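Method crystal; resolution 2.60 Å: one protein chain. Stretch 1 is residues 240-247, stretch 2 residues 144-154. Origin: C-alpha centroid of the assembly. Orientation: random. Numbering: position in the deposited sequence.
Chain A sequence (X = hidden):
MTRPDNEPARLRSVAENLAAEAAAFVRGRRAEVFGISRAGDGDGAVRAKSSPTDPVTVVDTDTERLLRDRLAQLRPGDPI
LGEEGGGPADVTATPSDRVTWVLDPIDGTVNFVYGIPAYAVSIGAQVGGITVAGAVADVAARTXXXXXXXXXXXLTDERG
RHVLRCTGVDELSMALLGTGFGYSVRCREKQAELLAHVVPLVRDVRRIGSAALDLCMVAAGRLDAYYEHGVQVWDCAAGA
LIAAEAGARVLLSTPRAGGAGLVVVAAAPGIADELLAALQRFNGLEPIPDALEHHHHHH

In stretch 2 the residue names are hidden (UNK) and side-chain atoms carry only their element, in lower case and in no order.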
# COMPACT_ATOMS: atom_id res chain seq x y z
N ALA A 240 7.83 -11.88 11.91
CA ALA A 240 7.32 -12.06 13.26
C ALA A 240 8.39 -11.70 14.29
O ALA A 240 8.13 -10.94 15.24
CB ALA A 240 6.84 -13.50 13.45
N LEU A 241 9.59 -12.21 14.07
CA LEU A 241 10.73 -11.98 14.97
C LEU A 241 11.06 -10.50 14.98
O LEU A 241 11.34 -9.91 16.03
CB LEU A 241 11.95 -12.76 14.49
CG LEU A 241 13.03 -13.23 15.46
CD1 LEU A 241 14.41 -13.28 14.74
CD2 LEU A 241 13.14 -12.43 16.73
N ILE A 242 11.04 -9.92 13.80
CA ILE A 242 11.39 -8.52 13.64
C ILE A 242 10.43 -7.65 14.44
O ILE A 242 10.86 -6.88 15.31
CB ILE A 242 11.40 -8.09 12.17
CG1 ILE A 242 12.53 -8.83 11.41
CG2 ILE A 242 11.60 -6.59 12.12
CD1 ILE A 242 12.46 -8.76 9.90
N ALA A 243 9.12 -7.83 14.21
CA ALA A 243 8.12 -7.14 15.02
C ALA A 243 8.35 -7.40 16.54
O ALA A 243 8.32 -6.49 17.36
CB ALA A 243 6.73 -7.53 14.58
N ALA A 244 8.62 -8.64 16.90
CA ALA A 244 8.82 -9.00 18.33
C ALA A 244 10.00 -8.23 18.89
O ALA A 244 9.90 -7.58 19.91
CB ALA A 244 9.01 -10.49 18.50
N GLU A 245 11.11 -8.25 18.18
CA GLU A 245 12.31 -7.56 18.66
C GLU A 245 12.16 -6.04 18.65
O GLU A 245 13.04 -5.32 19.15
CB GLU A 245 13.52 -7.97 17.82
CG GLU A 245 14.00 -9.38 18.07
CD GLU A 245 14.47 -9.60 19.49
OE1 GLU A 245 15.06 -8.66 20.08
OE2 GLU A 245 14.23 -10.71 20.01
N ALA A 246 11.07 -5.56 18.08
CA ALA A 246 10.76 -4.14 18.04
C ALA A 246 9.81 -3.80 19.18
O ALA A 246 9.34 -2.67 19.28
CB ALA A 246 10.14 -3.77 16.65
N GLY A 247 9.54 -4.79 20.04
CA GLY A 247 8.69 -4.62 21.23
C GLY A 247 7.23 -5.00 21.02
O GLY A 247 6.41 -4.87 21.92
N UNK A 144 16.17 -3.07 3.92
CA UNK A 144 16.19 -4.40 4.53
C UNK A 144 15.93 -4.28 6.03
O UNK A 144 16.61 -3.55 6.75
c UNK A 144 17.45 -6.59 4.81
c UNK A 144 17.52 -5.16 4.26
c UNK A 144 17.81 -5.23 2.76
N UNK A 145 14.92 -5.01 6.48
CA UNK A 145 14.59 -5.10 7.90
C UNK A 145 15.24 -6.36 8.41
O UNK A 145 15.23 -7.36 7.71
c UNK A 145 11.16 -1.94 7.92
c UNK A 145 11.96 -3.93 6.18
o UNK A 145 10.13 -0.74 6.13
c UNK A 145 13.07 -5.20 8.08
c UNK A 145 11.88 -3.00 8.39
c UNK A 145 11.24 -2.84 5.68
c UNK A 145 12.29 -4.02 7.54
c UNK A 145 10.84 -1.84 6.56
N UNK A 146 15.78 -6.33 9.63
CA UNK A 146 16.32 -7.55 10.22
C UNK A 146 16.31 -7.55 11.73
O UNK A 146 16.19 -6.50 12.36
o UNK A 146 18.59 -6.67 10.04
c UNK A 146 17.75 -7.78 9.74
N UNK A 147 16.45 -8.74 12.31
CA UNK A 147 16.46 -8.90 13.75
C UNK A 147 17.10 -10.22 14.11
O UNK A 147 17.27 -11.09 13.25
c UNK A 147 15.05 -8.84 14.27
N UNK A 148 17.47 -10.35 15.38
CA UNK A 148 17.93 -11.60 15.97
C UNK A 148 17.59 -11.63 17.47
O UNK A 148 17.55 -10.57 18.11
c UNK A 148 19.42 -11.78 15.75
N UNK A 149 17.33 -12.82 18.03
CA UNK A 149 16.87 -12.93 19.43
C UNK A 149 17.80 -12.24 20.38
O UNK A 149 18.98 -12.56 20.44
c UNK A 149 15.31 -14.89 19.63
c UNK A 149 16.71 -14.38 19.91
o UNK A 149 17.66 -15.22 19.24
N UNK A 150 17.25 -11.28 21.12
CA UNK A 150 18.00 -10.54 22.12
C UNK A 150 18.77 -9.36 21.58
O UNK A 150 19.32 -8.58 22.35
N UNK A 151 18.79 -9.19 20.27
CA UNK A 151 19.66 -8.19 19.65
C UNK A 151 18.90 -7.00 19.08
O UNK A 151 19.53 -6.07 18.62
c UNK A 151 22.27 -10.61 18.01
c UNK A 151 21.49 -9.91 19.13
c UNK A 151 20.51 -8.87 18.56
c UNK A 151 22.42 -9.26 20.14
N UNK A 152 17.58 -7.02 19.14
CA UNK A 152 16.79 -5.93 18.58
C UNK A 152 16.54 -6.03 17.07
O UNK A 152 17.06 -6.91 16.41
N UNK A 153 15.73 -5.11 16.56
CA UNK A 153 15.33 -5.09 15.14
C UNK A 153 15.84 -3.81 14.48
O UNK A 153 15.69 -2.72 15.04
c UNK A 153 13.81 -5.11 15.03
N UNK A 154 16.42 -3.93 13.29
CA UNK A 154 16.90 -2.74 12.58
C UNK A 154 16.39 -2.67 11.15
O UNK A 154 16.04 -3.68 10.56
c UNK A 154 19.57 -2.64 16.02
n UNK A 154 18.98 -2.10 14.98
c UNK A 154 19.03 -2.97 13.91
c UNK A 154 18.42 -2.66 12.58
c UNK A 154 19.69 -4.07 14.36
n UNK A 154 20.02 -3.84 15.67
O HOH W 1 14.49 -2.82 18.10

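Position 144 has three side-chain carbons, one carrying the other two. Its side chain is out of reach of stretch 1 and makes no contact there. The fork at the first carbon identifies Val144.

Position 145 has one carbon followed by a six-carbon ring that bears one oxygen. Its CA-to-CB bond points toward the helix, but the end of the side chain leads away. CB lies 4.0 Å from Ile242 CD1. This is Tyr145. The backbone O of Tyr145 lies 3.8 Å from Ile242 CD1.

Position 146 has one carbon and then one oxygen, with CA-to-CB pointing away from the helix. It is Ser146. The hydroxyl is hydrogen-bonded elsewhere in the structure. The backbone pairs with position 154 in both directions, which joins the two strands of the hairpin.

Position 147 has a single side-chain carbon, pointing toward the helix. This CB is 3.7 Å from Ile242 CA, 3.8 Å from Ile242 CG1 and 4.0 Å from Glu245 CB. It is Ala147. The small methyl lets the strand come close: the CA atoms of Ile242 and Ala147 are 5.1 Å apart.

Position 148 also has one carbon, but it points away. It is Ala148. Its contacts with stretch 1 include backbone atoms: CA is 4.1 Å from Leu241 CD1, and O is 3.5 Å from Glu245 CD.

Position 149 has one carbon carrying one oxygen and one carbon. The carbon branch lies near Leu241. This is Thr149. The hydroxyl is satisfied elsewhere. CG2 lies 4.4 Å from Leu241 CD2, a loose contact at an exposed site.

Position 150 has no side-chain atoms and is Gly150. Its phi is 85°, which favours glycine. Its N donates a hydrogen bond to Glu245 OE2 at 3.3 Å.

Position 151 has four carbons, forked at the second. Its end leads away from the helix, into an exposed position. This is Leu151. Its N bonds back to Ala148 O at 2.8 Å, closing the turn.

Position 152 again has no side-chain atoms. It is Gly152. A CB at these backbone angles would be jammed against the carbonyl O of Leu151. Its N donates to Glu245 OE1 at 3.2 Å.

Position 153 has one carbon, pointing toward the helix. This CB touches Ile242 O at 3.5 Å, Ile242 CG2 at 3.9 Å and Ala246 CB at 4.2 Å. It is Ala153. Water 1 links the backbones: it accepts from Ala153 N at 3.0 Å and donates to Glu245 O at 3.1 Å.

Position 154 has one carbon and then a five-membered ring of three carbons and two nitrogens. It points away, and its ring makes no contact with stretch 1. This is His154.

The contact has an apolar part and a polar part. Ile242 packs against Tyr145 CB and the methyls of Ala147 and Ala153. Near the helix end, the Glu245 carboxylate receives backbone NH groups of the turn on both oxygens. Together the stretches bury 440 Å².

Stretch 2 (144-154) VYSAATGLGAH
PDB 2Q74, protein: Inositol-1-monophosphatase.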